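Local coordinates for putative sugar ABC transporter (Yersinia enterocolitica subsp. enterocolitica 8081, PDB 5ULB), which binds 5-Se-methyl-5-seleno-ribofuranose and is probably the periplasmic methylthioribose-binding component of a sugar ABC importer, at residues A[212-217]-A[236-241]; A[256-261]-A[290-295]; A[148-153]-A[180-185]; A[216-221]-A[252-257]. One frame throughout, in Å; residues are numbered along the deposited sequence.

Contact 1. Residues A[212-217]-A[236-241]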
# COMPACT_ATOMS: atom_id res chain seq x y z
N THR A 212 1.16 3.05 -11.27
CA THR A 212 0.82 3.65 -9.99
C THR A 212 0.57 2.65 -8.88
O THR A 212 0.43 3.02 -7.75
CB THR A 212 -0.38 4.55 -10.12
OG1 THR A 212 -1.55 3.80 -10.47
CG2 THR A 212 -0.14 5.67 -11.10
N TRP A 213 0.65 1.36 -9.23
CA TRP A 213 0.51 0.25 -8.29
C TRP A 213 1.29 -0.91 -8.87
O TRP A 213 1.18 -1.17 -10.06
CB TRP A 213 -0.97 -0.17 -8.18
CG TRP A 213 -1.38 -1.37 -7.40
CD1 TRP A 213 -0.81 -2.00 -6.36
CD2 TRP A 213 -2.71 -1.95 -7.54
NE1 TRP A 213 -1.68 -3.01 -5.86
CE2 TRP A 213 -2.84 -2.97 -6.56
CE3 TRP A 213 -3.72 -1.77 -8.47
CZ2 TRP A 213 -4.03 -3.71 -6.49
CZ3 TRP A 213 -4.91 -2.49 -8.35
CH2 TRP A 213 -5.00 -3.47 -7.35
N ASP A 214 2.08 -1.59 -8.08
CA ASP A 214 2.96 -2.60 -8.66
C ASP A 214 2.19 -3.82 -9.20
O ASP A 214 2.74 -4.54 -10.04
CB ASP A 214 4.09 -3.07 -7.77
CG ASP A 214 3.72 -3.77 -6.46
OD1 ASP A 214 2.54 -3.70 -6.10
OD2 ASP A 214 4.70 -4.37 -5.89
N ALA A 215 0.90 -4.00 -8.80
CA ALA A 215 0.11 -5.02 -9.49
C ALA A 215 -0.04 -4.72 -10.94
O ALA A 215 -0.02 -5.64 -11.79
CB ALA A 215 -1.27 -5.14 -8.80
N PHE A 216 -0.24 -3.46 -11.29
CA PHE A 216 -0.26 -3.06 -12.67
C PHE A 216 1.11 -3.22 -13.31
O PHE A 216 1.20 -3.77 -14.42
CB PHE A 216 -0.70 -1.58 -12.82
CG PHE A 216 -2.10 -1.23 -12.37
CD1 PHE A 216 -3.17 -2.08 -12.53
CD2 PHE A 216 -2.37 0.03 -11.80
CE1 PHE A 216 -4.45 -1.69 -12.19
CE2 PHE A 216 -3.63 0.41 -11.46
CZ PHE A 216 -4.67 -0.45 -11.66
N THR A 217 2.16 -2.75 -12.68
CA THR A 217 3.47 -2.78 -13.28
C THR A 217 3.91 -4.22 -13.54
O THR A 217 4.53 -4.46 -14.57
CB THR A 217 4.47 -2.08 -12.37
OG1 THR A 217 3.90 -0.81 -11.98
CG2 THR A 217 5.79 -1.85 -13.08
N SER A 236 7.72 2.59 -11.29
CA SER A 236 6.62 2.14 -10.44
C SER A 236 6.61 2.74 -9.07
O SER A 236 7.62 3.08 -8.47
CB SER A 236 6.72 0.57 -10.35
OG SER A 236 5.50 -0.03 -9.90
N ILE A 237 5.42 2.66 -8.50
CA ILE A 237 5.14 2.77 -7.07
C ILE A 237 4.95 1.34 -6.51
O ILE A 237 4.49 0.43 -7.27
CB ILE A 237 3.92 3.66 -6.86
CG1 ILE A 237 4.26 5.12 -7.32
CG2 ILE A 237 3.44 3.67 -5.42
CD1 ILE A 237 3.14 6.07 -7.36
N ASP A 238 5.32 1.16 -5.29
CA ASP A 238 5.22 -0.07 -4.52
C ASP A 238 6.37 -1.05 -4.71
O ASP A 238 7.07 -0.96 -5.70
CB ASP A 238 3.90 -0.84 -4.66
CG ASP A 238 2.67 -0.04 -4.47
OD1 ASP A 238 2.61 0.76 -3.48
OD2 ASP A 238 1.70 -0.23 -5.29
N ILE A 239 6.53 -1.99 -3.78
CA ILE A 239 7.51 -3.03 -3.94
C ILE A 239 6.98 -4.31 -3.35
O ILE A 239 6.10 -4.35 -2.51
CB ILE A 239 8.86 -2.67 -3.18
CG1 ILE A 239 10.06 -3.44 -3.65
CG2 ILE A 239 8.70 -2.71 -1.67
CD1 ILE A 239 10.41 -3.17 -5.10
N SER A 240 7.50 -5.43 -3.85
CA SER A 240 7.15 -6.77 -3.43
C SER A 240 8.31 -7.67 -3.81
O SER A 240 9.18 -7.28 -4.62
CB SER A 240 5.80 -7.23 -4.08
OG SER A 240 6.03 -7.47 -5.45
N ASN A 241 8.29 -8.93 -3.35
CA ASN A 241 9.36 -9.85 -3.69
C ASN A 241 9.41 -10.03 -5.19
O ASN A 241 10.53 -10.09 -5.76
CB ASN A 241 9.17 -11.19 -3.01
CG ASN A 241 9.37 -11.15 -1.52
OD1 ASN A 241 9.94 -10.19 -0.92
ND2 ASN A 241 8.92 -12.24 -0.87
O HOH W 1 3.38 -3.98 -3.09
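The Trp-213 indole carries the CB of Ala-215 over the centre of one face, 3.5 Å above its plane. At its edges lie CE2 of Phe-216, whose own ring face receives Trp-213 CE3, and Asp-238 OD2, 3.3 Å from Trp-213 CD1 with the carboxylate plane nearly perpendicular to the indole (89°). OD2 of Asp-238 also uses its anti lone pair to accept Asp-214 N (3.1 Å, 154° at the hydrogen), an N-H of the first turn of helix 214-226, for which Trp-213 is the N-cap residue. The two carboxylates sit close, Asp-214 OD1 3.7 Å from Asp-238 OD2, a repulsion the helix N-terminus, with Asp-214 N bonded to OD2, may partly offset. Asp-214 CG, held in the crowded position between N and C (chi1 63°), packs on Asp-238 CB at 3.4 Å. Nearby, Thr-217 OG1 and Ser-236 OG are hydrogen-bonded at 2.7 Å, and Ser-236 OG donates to Ile-237 O (2.9 Å). Thr-212, Trp-213 and Asp-238 line the sugar pocket. The contact lies inside the beta-alpha-beta unit of strand 208-211, helix 214-226 and strand 233-237, with strand 254-259 next to the last and Val-186 of helix 186-200 touching Trp-213.

Contact 2. Residues A[256-261]-A[290-295]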
# COMPACT_ATOMS: atom_id res chain seq x y z
N VAL A 256 12.75 1.61 -11.55
CA VAL A 256 12.64 2.16 -10.20
C VAL A 256 11.33 1.71 -9.62
O VAL A 256 10.32 1.60 -10.33
CB VAL A 256 12.77 3.61 -10.15
CG1 VAL A 256 11.61 4.39 -10.74
CG2 VAL A 256 13.00 4.20 -8.75
N SER A 257 11.34 1.53 -8.29
CA SER A 257 10.13 1.38 -7.49
C SER A 257 10.29 2.40 -6.35
O SER A 257 11.32 2.39 -5.66
CB SER A 257 9.96 0.02 -6.86
OG SER A 257 9.37 -0.91 -7.80
N VAL A 258 9.26 3.16 -6.07
CA VAL A 258 9.22 4.09 -4.95
C VAL A 258 8.15 3.52 -3.99
O VAL A 258 7.02 3.35 -4.46
CB VAL A 258 8.92 5.52 -5.41
CG1 VAL A 258 8.99 6.43 -4.20
CG2 VAL A 258 9.92 5.97 -6.45
N ALA A 259 8.57 3.25 -2.75
CA ALA A 259 7.67 2.37 -1.96
C ALA A 259 7.85 2.51 -0.46
O ALA A 259 8.90 2.93 0.01
CB ALA A 259 7.97 0.92 -2.35
N VAL A 260 6.78 2.14 0.22
CA VAL A 260 6.75 1.89 1.65
C VAL A 260 6.56 0.39 1.84
O VAL A 260 5.77 -0.23 1.08
CB VAL A 260 5.59 2.68 2.35
CG1 VAL A 260 5.53 2.43 3.82
CG2 VAL A 260 5.68 4.19 2.05
N ASP A 261 7.17 -0.19 2.82
CA ASP A 261 6.99 -1.65 3.10
C ASP A 261 5.52 -1.82 3.60
O ASP A 261 5.16 -1.30 4.65
CB ASP A 261 7.92 -2.11 4.21
CG ASP A 261 7.83 -3.61 4.53
OD1 ASP A 261 6.92 -4.29 3.99
OD2 ASP A 261 8.71 -4.04 5.31
N ALA A 290 8.42 7.03 2.13
CA ALA A 290 8.89 5.97 1.17
C ALA A 290 10.33 6.12 0.87
O ALA A 290 10.98 7.16 1.19
CB ALA A 290 8.16 6.03 -0.11
N ALA A 291 10.92 5.09 0.30
CA ALA A 291 12.24 5.05 -0.23
C ALA A 291 12.19 4.79 -1.72
O ALA A 291 11.29 4.11 -2.21
CB ALA A 291 13.08 3.95 0.45
N SER A 292 13.17 5.34 -2.43
CA SER A 292 13.25 5.14 -3.85
C SER A 292 14.32 4.04 -4.10
O SER A 292 15.49 4.23 -3.74
CB SER A 292 13.66 6.41 -4.57
OG SER A 292 12.67 7.43 -4.24
N ILE A 293 13.88 2.99 -4.78
CA ILE A 293 14.66 1.78 -4.94
C ILE A 293 15.08 1.68 -6.42
O ILE A 293 14.26 1.39 -7.27
CB ILE A 293 13.88 0.50 -4.55
CG1 ILE A 293 13.30 0.63 -3.15
CG2 ILE A 293 14.74 -0.78 -4.70
CD1 ILE A 293 12.25 -0.38 -2.80
N PRO A 294 16.32 1.94 -6.73
CA PRO A 294 16.81 1.88 -8.18
C PRO A 294 17.19 0.46 -8.59
O PRO A 294 17.79 -0.27 -7.83
CB PRO A 294 18.02 2.81 -8.23
CG PRO A 294 18.56 2.71 -6.81
CD PRO A 294 17.42 2.42 -5.85
N GLN A 295 16.89 0.13 -9.83
CA GLN A 295 17.23 -1.16 -10.40
C GLN A 295 18.69 -1.51 -10.23
O GLN A 295 19.04 -2.64 -9.91
CB GLN A 295 16.88 -1.16 -11.87
CG GLN A 295 17.22 -2.40 -12.64
CD GLN A 295 16.77 -2.37 -14.06
OE1 GLN A 295 16.92 -1.34 -14.73
NE2 GLN A 295 16.22 -3.51 -14.56
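Strands 256-259 and 291-294 form an antiparallel ladder in the sheet of the periplasmic binding protein fold, their directions 162° apart and their axes 4.7 Å at closest approach. Within these segments the first pair is Val-256 with Pro-294, non-hydrogen-bonded; Val-256 CG2, anti to the backbone N, reaches Ile-293 O at 3.4 Å. Ser-257 and Ile-293 are a hydrogen-bonded pair. Ser-257 N donates to Ile-293 O with an almost straight bond (167°), while Ile-293 N returns to Ser-257 O at 2.8 Å, nearly along the C=O axis. The hydroxyl of Ser-257 is bonded outside the ladder, to Trp-254 and Asp-238 O. Val-258 faces Ser-292 across a non-hydrogen-bonded pair, and its CG1 and CG2 straddle Ser-292 OG, each 3.8 Å from it. Leu-127 and Glu-130 of helix 124-138 lie against Val-258 on this face. At Ala-259 the hydrogen-bonded pattern returns: Ala-259 N to Ala-291 O at 2.9 Å, Ala-291 N to Ala-259 O from 26° above the carbonyl plane. Beyond the strand, Val-260 turns CG2, the branch beside its backbone N, onto the methyl of Ala-290 (CG2 to CB 3.8 Å). That same methyl makes the tightest side-chain approach of the pair of segments, Ala-290 CB lying 3.2 Å from Ala-259 O.

Contact 3. Residues A[148-153]-A[180-185]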
# COMPACT_ATOMS: atom_id res chain seq x y z
N LEU A 148 -0.59 3.55 -15.90
CA LEU A 148 -1.40 2.42 -15.31
C LEU A 148 -1.97 2.96 -14.02
O LEU A 148 -1.24 3.34 -13.09
CB LEU A 148 -0.55 1.21 -15.04
CG LEU A 148 0.48 0.83 -16.14
CD1 LEU A 148 1.38 -0.32 -15.70
CD2 LEU A 148 -0.21 0.50 -17.45
N TRP A 149 -3.32 3.03 -13.95
CA TRP A 149 -3.98 3.79 -12.93
C TRP A 149 -5.50 3.38 -12.90
O TRP A 149 -6.00 2.97 -13.95
CB TRP A 149 -3.90 5.30 -13.28
CG TRP A 149 -4.49 6.29 -12.35
CD1 TRP A 149 -3.99 6.74 -11.17
CD2 TRP A 149 -5.81 6.89 -12.46
NE1 TRP A 149 -4.88 7.57 -10.62
CE2 TRP A 149 -6.01 7.74 -11.36
CE3 TRP A 149 -6.79 6.85 -13.46
CZ2 TRP A 149 -7.12 8.51 -11.21
CZ3 TRP A 149 -7.91 7.58 -13.30
CH2 TRP A 149 -8.05 8.40 -12.19
N VAL A 150 -6.10 3.48 -11.78
CA VAL A 150 -7.58 3.25 -11.61
C VAL A 150 -8.18 4.37 -10.80
O VAL A 150 -7.66 4.73 -9.76
CB VAL A 150 -7.86 1.85 -11.06
CG1 VAL A 150 -7.28 1.61 -9.69
CG2 VAL A 150 -9.34 1.54 -11.06
N ALA A 151 -9.35 4.85 -11.25
CA ALA A 151 -10.02 5.94 -10.53
C ALA A 151 -10.64 5.49 -9.23
O ALA A 151 -10.99 4.34 -9.04
CB ALA A 151 -11.08 6.53 -11.41
N GLY A 152 -10.85 6.47 -8.35
CA GLY A 152 -11.78 6.33 -7.27
C GLY A 152 -11.28 5.92 -5.93
O GLY A 152 -12.15 5.81 -4.98
N PHE A 153 -10.04 5.52 -5.81
CA PHE A 153 -9.41 5.19 -4.58
C PHE A 153 -8.63 6.39 -4.08
O PHE A 153 -7.96 7.04 -4.90
CB PHE A 153 -8.49 4.00 -4.74
CG PHE A 153 -9.20 2.70 -5.00
CD1 PHE A 153 -9.55 2.34 -6.30
CD2 PHE A 153 -9.47 1.81 -4.03
CE1 PHE A 153 -10.23 1.16 -6.57
CE2 PHE A 153 -10.12 0.65 -4.24
CZ PHE A 153 -10.54 0.33 -5.47
N GLY A 180 -6.22 0.51 -16.50
CA GLY A 180 -6.17 -0.14 -15.22
C GLY A 180 -7.55 -0.44 -14.63
O GLY A 180 -8.39 0.41 -14.70
N ALA A 181 -7.65 -1.60 -13.95
CA ALA A 181 -8.86 -1.93 -13.21
C ALA A 181 -8.48 -2.83 -12.07
O ALA A 181 -7.47 -3.57 -12.11
CB ALA A 181 -9.83 -2.67 -14.15
N VAL A 182 -9.33 -2.84 -11.04
CA VAL A 182 -9.21 -3.84 -10.01
C VAL A 182 -10.06 -5.07 -10.39
O VAL A 182 -11.19 -4.91 -10.83
CB VAL A 182 -9.75 -3.29 -8.66
CG1 VAL A 182 -9.72 -4.36 -7.55
CG2 VAL A 182 -8.95 -2.07 -8.24
N SER A 183 -9.48 -6.23 -10.32
CA SER A 183 -10.12 -7.51 -10.63
C SER A 183 -9.40 -8.59 -9.82
O SER A 183 -8.43 -8.35 -9.15
CB SER A 183 -10.01 -7.84 -12.17
OG SER A 183 -8.69 -8.26 -12.52
N SER A 184 -9.86 -9.86 -10.00
CA SER A 184 -9.18 -10.99 -9.35
C SER A 184 -7.86 -11.37 -10.02
O SER A 184 -7.16 -12.30 -9.58
CB SER A 184 -10.11 -12.18 -9.28
OG SER A 184 -10.36 -12.61 -10.58
N ASP A 185 -7.55 -10.82 -11.15
CA ASP A 185 -6.28 -11.10 -11.81
C ASP A 185 -5.72 -9.80 -12.42
O ASP A 185 -5.75 -9.62 -13.69
CB ASP A 185 -6.49 -12.15 -12.93
CG ASP A 185 -5.19 -12.60 -13.59
OD1 ASP A 185 -4.03 -12.20 -13.11
OD2 ASP A 185 -5.30 -13.28 -14.72
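Leu-148 O is held by two donors, both from Thr-212: its backbone N, just past the end of strand 208-211, and its hydroxyl OG1. Within the segments, Ser-183 OG accepts one bond, from Asp-185 N (3.1 Å, 152° at the hydrogen), which makes an ST turn; Asp-185, the N-cap of helix 186-200, accepts Gly-188 N on its OD1. Between the two loops themselves the polar evidence is slight. Gly-180 CA lies 3.4 Å from Trp-149 O in a CA-H...O contact bent to 127° at the hydrogen. Having no CB to point at Trp-149 O, Gly-180 can lie against that carbonyl; its phi of 156° is itself a conformation suited to glycine. The remaining contacts are van der Waals, made by Val-150, Val-182 and Phe-153. Val-150 CG2, anti to the backbone N, reaches along the opposite loop to Gly-180 O (3.9 Å) and Ala-181 CA (4.1 Å). Its other methyl, CG1, occupies the crowded position between N and C and meets Val-182 CG2 at 4.3 Å. This CG2 of Val-182 also touches the Phe-153 ring obliquely, 3.9 Å from CE1 and 4.0 Å from CZ. Val-150 and Phe-153 both touch the bound sugar, so Val-182 backs residues of the pocket wall; Phe-153 further makes a cation-pi contact with Arg-85. Both loops run from strand ends into helices: one joins strand 143-148 to helix 154-169, the other joins strand 173-179 to helix 186-200, with Phe-216 of helix 214-226 packed on Val-150.

Contact 4. Residues A[216-221]-A[252-257]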
# COMPACT_ATOMS: atom_id res chain seq x y z
N PHE A 216 -0.24 -3.46 -11.29
CA PHE A 216 -0.26 -3.06 -12.67
C PHE A 216 1.11 -3.22 -13.31
O PHE A 216 1.20 -3.77 -14.42
CB PHE A 216 -0.70 -1.58 -12.82
CG PHE A 216 -2.10 -1.23 -12.37
CD1 PHE A 216 -3.17 -2.08 -12.53
CD2 PHE A 216 -2.37 0.03 -11.80
CE1 PHE A 216 -4.45 -1.69 -12.19
CE2 PHE A 216 -3.63 0.41 -11.46
CZ PHE A 216 -4.67 -0.45 -11.66
N THR A 217 2.16 -2.75 -12.68
CA THR A 217 3.47 -2.78 -13.28
C THR A 217 3.91 -4.22 -13.54
O THR A 217 4.53 -4.46 -14.57
CB THR A 217 4.47 -2.08 -12.37
OG1 THR A 217 3.90 -0.81 -11.98
CG2 THR A 217 5.79 -1.85 -13.08
N GLN A 218 3.55 -5.16 -12.65
CA GLN A 218 3.88 -6.54 -12.92
C GLN A 218 3.26 -7.02 -14.21
O GLN A 218 3.91 -7.80 -14.98
CB GLN A 218 3.41 -7.39 -11.74
CG GLN A 218 4.22 -7.26 -10.48
CD GLN A 218 3.51 -7.72 -9.22
OE1 GLN A 218 2.34 -8.23 -9.29
NE2 GLN A 218 4.14 -7.52 -8.08
N GLY A 219 2.00 -6.66 -14.43
CA GLY A 219 1.39 -7.08 -15.69
C GLY A 219 2.00 -6.42 -16.88
O GLY A 219 2.20 -7.01 -17.99
N ALA A 220 2.29 -5.09 -16.78
CA ALA A 220 3.00 -4.43 -17.91
C ALA A 220 4.32 -5.06 -18.18
O ALA A 220 4.67 -5.19 -19.36
CB ALA A 220 3.15 -2.97 -17.60
N TYR A 221 5.06 -5.40 -17.17
CA TYR A 221 6.35 -6.06 -17.32
C TYR A 221 6.25 -7.36 -18.16
O TYR A 221 6.98 -7.60 -19.10
CB TYR A 221 6.97 -6.36 -15.97
CG TYR A 221 8.32 -7.02 -16.05
CD1 TYR A 221 8.44 -8.43 -16.21
CD2 TYR A 221 9.49 -6.30 -16.05
CE1 TYR A 221 9.63 -9.05 -16.37
CE2 TYR A 221 10.71 -6.95 -16.14
CZ TYR A 221 10.79 -8.32 -16.34
OH TYR A 221 11.98 -8.88 -16.49
N SER A 252 15.51 -6.68 -18.25
CA SER A 252 14.54 -6.02 -17.50
C SER A 252 14.45 -4.48 -17.64
O SER A 252 15.39 -3.77 -17.40
CB SER A 252 14.71 -6.30 -15.99
OG SER A 252 13.69 -5.54 -15.28
N PRO A 253 13.27 -4.00 -18.04
CA PRO A 253 12.99 -2.57 -18.18
C PRO A 253 12.52 -1.90 -16.88
O PRO A 253 12.15 -0.76 -16.91
CB PRO A 253 11.88 -2.53 -19.19
CG PRO A 253 11.19 -3.74 -19.05
CD PRO A 253 12.16 -4.75 -18.61
N TRP A 254 12.53 -2.61 -15.75
CA TRP A 254 11.93 -2.07 -14.50
C TRP A 254 12.99 -1.22 -13.77
O TRP A 254 13.83 -1.74 -13.06
CB TRP A 254 11.45 -3.23 -13.62
CG TRP A 254 10.58 -2.81 -12.44
CD1 TRP A 254 10.73 -1.74 -11.57
CD2 TRP A 254 9.36 -3.42 -12.01
NE1 TRP A 254 9.74 -1.72 -10.67
CE2 TRP A 254 8.88 -2.72 -10.90
CE3 TRP A 254 8.63 -4.55 -12.45
CZ2 TRP A 254 7.70 -3.08 -10.24
CZ3 TRP A 254 7.46 -4.86 -11.84
CH2 TRP A 254 7.04 -4.14 -10.76
N LYS A 255 12.93 0.10 -13.98
CA LYS A 255 13.99 1.00 -13.57
C LYS A 255 13.94 1.46 -12.11
O LYS A 255 15.01 1.68 -11.53
CB LYS A 255 13.97 2.25 -14.46
CG LYS A 255 14.17 2.09 -15.86
CD LYS A 255 15.24 1.10 -16.18
CE LYS A 255 16.46 1.81 -16.22
NZ LYS A 255 16.76 1.81 -17.73
N VAL A 256 12.75 1.61 -11.55
CA VAL A 256 12.64 2.16 -10.20
C VAL A 256 11.33 1.71 -9.62
O VAL A 256 10.32 1.60 -10.33
CB VAL A 256 12.77 3.61 -10.15
CG1 VAL A 256 11.61 4.39 -10.74
CG2 VAL A 256 13.00 4.20 -8.75
N SER A 257 11.34 1.53 -8.29
CA SER A 257 10.13 1.38 -7.49
C SER A 257 10.29 2.40 -6.35
O SER A 257 11.32 2.39 -5.66
CB SER A 257 9.96 0.02 -6.86
OG SER A 257 9.37 -0.91 -7.80
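Helix 214-226 packs here on the sheet of the alpha/beta binding-protein fold, its segment 216-221 running opposite to strand 254-257 (175°) with the axes 11.2 Å apart. Trp-254 and Tyr-221, which bury the most area, bridge much of that distance. Thr-217 points its CG2 methyl, anti to the backbone N, over the six-membered ring of Trp-254 in a CH-pi contact, 3.5 Å from the centroid and 13° off the ring normal. At the indole's edge, near its plane, Tyr-221 CD2 comes to 4.1 Å from Trp-254 CE3, the two side chains crossing at about a right angle. Tyr-221 CE2 carries on to Pro-253 CD (3.6 Å) and meets Ser-252 OG (3.4 Å) at the ring edge. That hydroxyl also accepts Trp-254 N (3.2 Å, 168°), an ST turn at the entrance to the strand, and is hydrogen-bonded to Leu-246 O. Rotation of the indole is limited by the bond from Trp-254 NE1 to Ser-257 OG (3.0 Å). The phenol OH is hydrogen-bonded to Glu-249 and Gln-225. Strand 233-237, the neighbour of 254-259 in the sheet, touches Tyr-221 through Leu-234 and Trp-254 through Ser-236, while helix 241-248 packs on Trp-254 through Asp-243 and Met-247.

How the contacts relate
Along the chain, contact 3 closes first; contact 1 opens in the loop before helix 214-226, contact 4 on its first turns, and contact 2 on strand 254-259, where contact 4 ends. Centres of contacts 1 and 4 lie about 7 Å apart, 1 and 2 about 9 Å, 1 and 3 about 12 Å, 2 and 3 about 21 Å. Contacts 1, 2 and 4 meet on one sheet, strand 254-259 lying between 233-237 and 285-294; Ser-236 N to Val-256 O (2.9 Å) is a probable hydrogen bond joining strand 233-237 of contact 1 to strand 254-259 of contact 4. Contacts 1 and 3 hold pocket residues, so strand-end loops line the sugar site with sheet and helix layers behind.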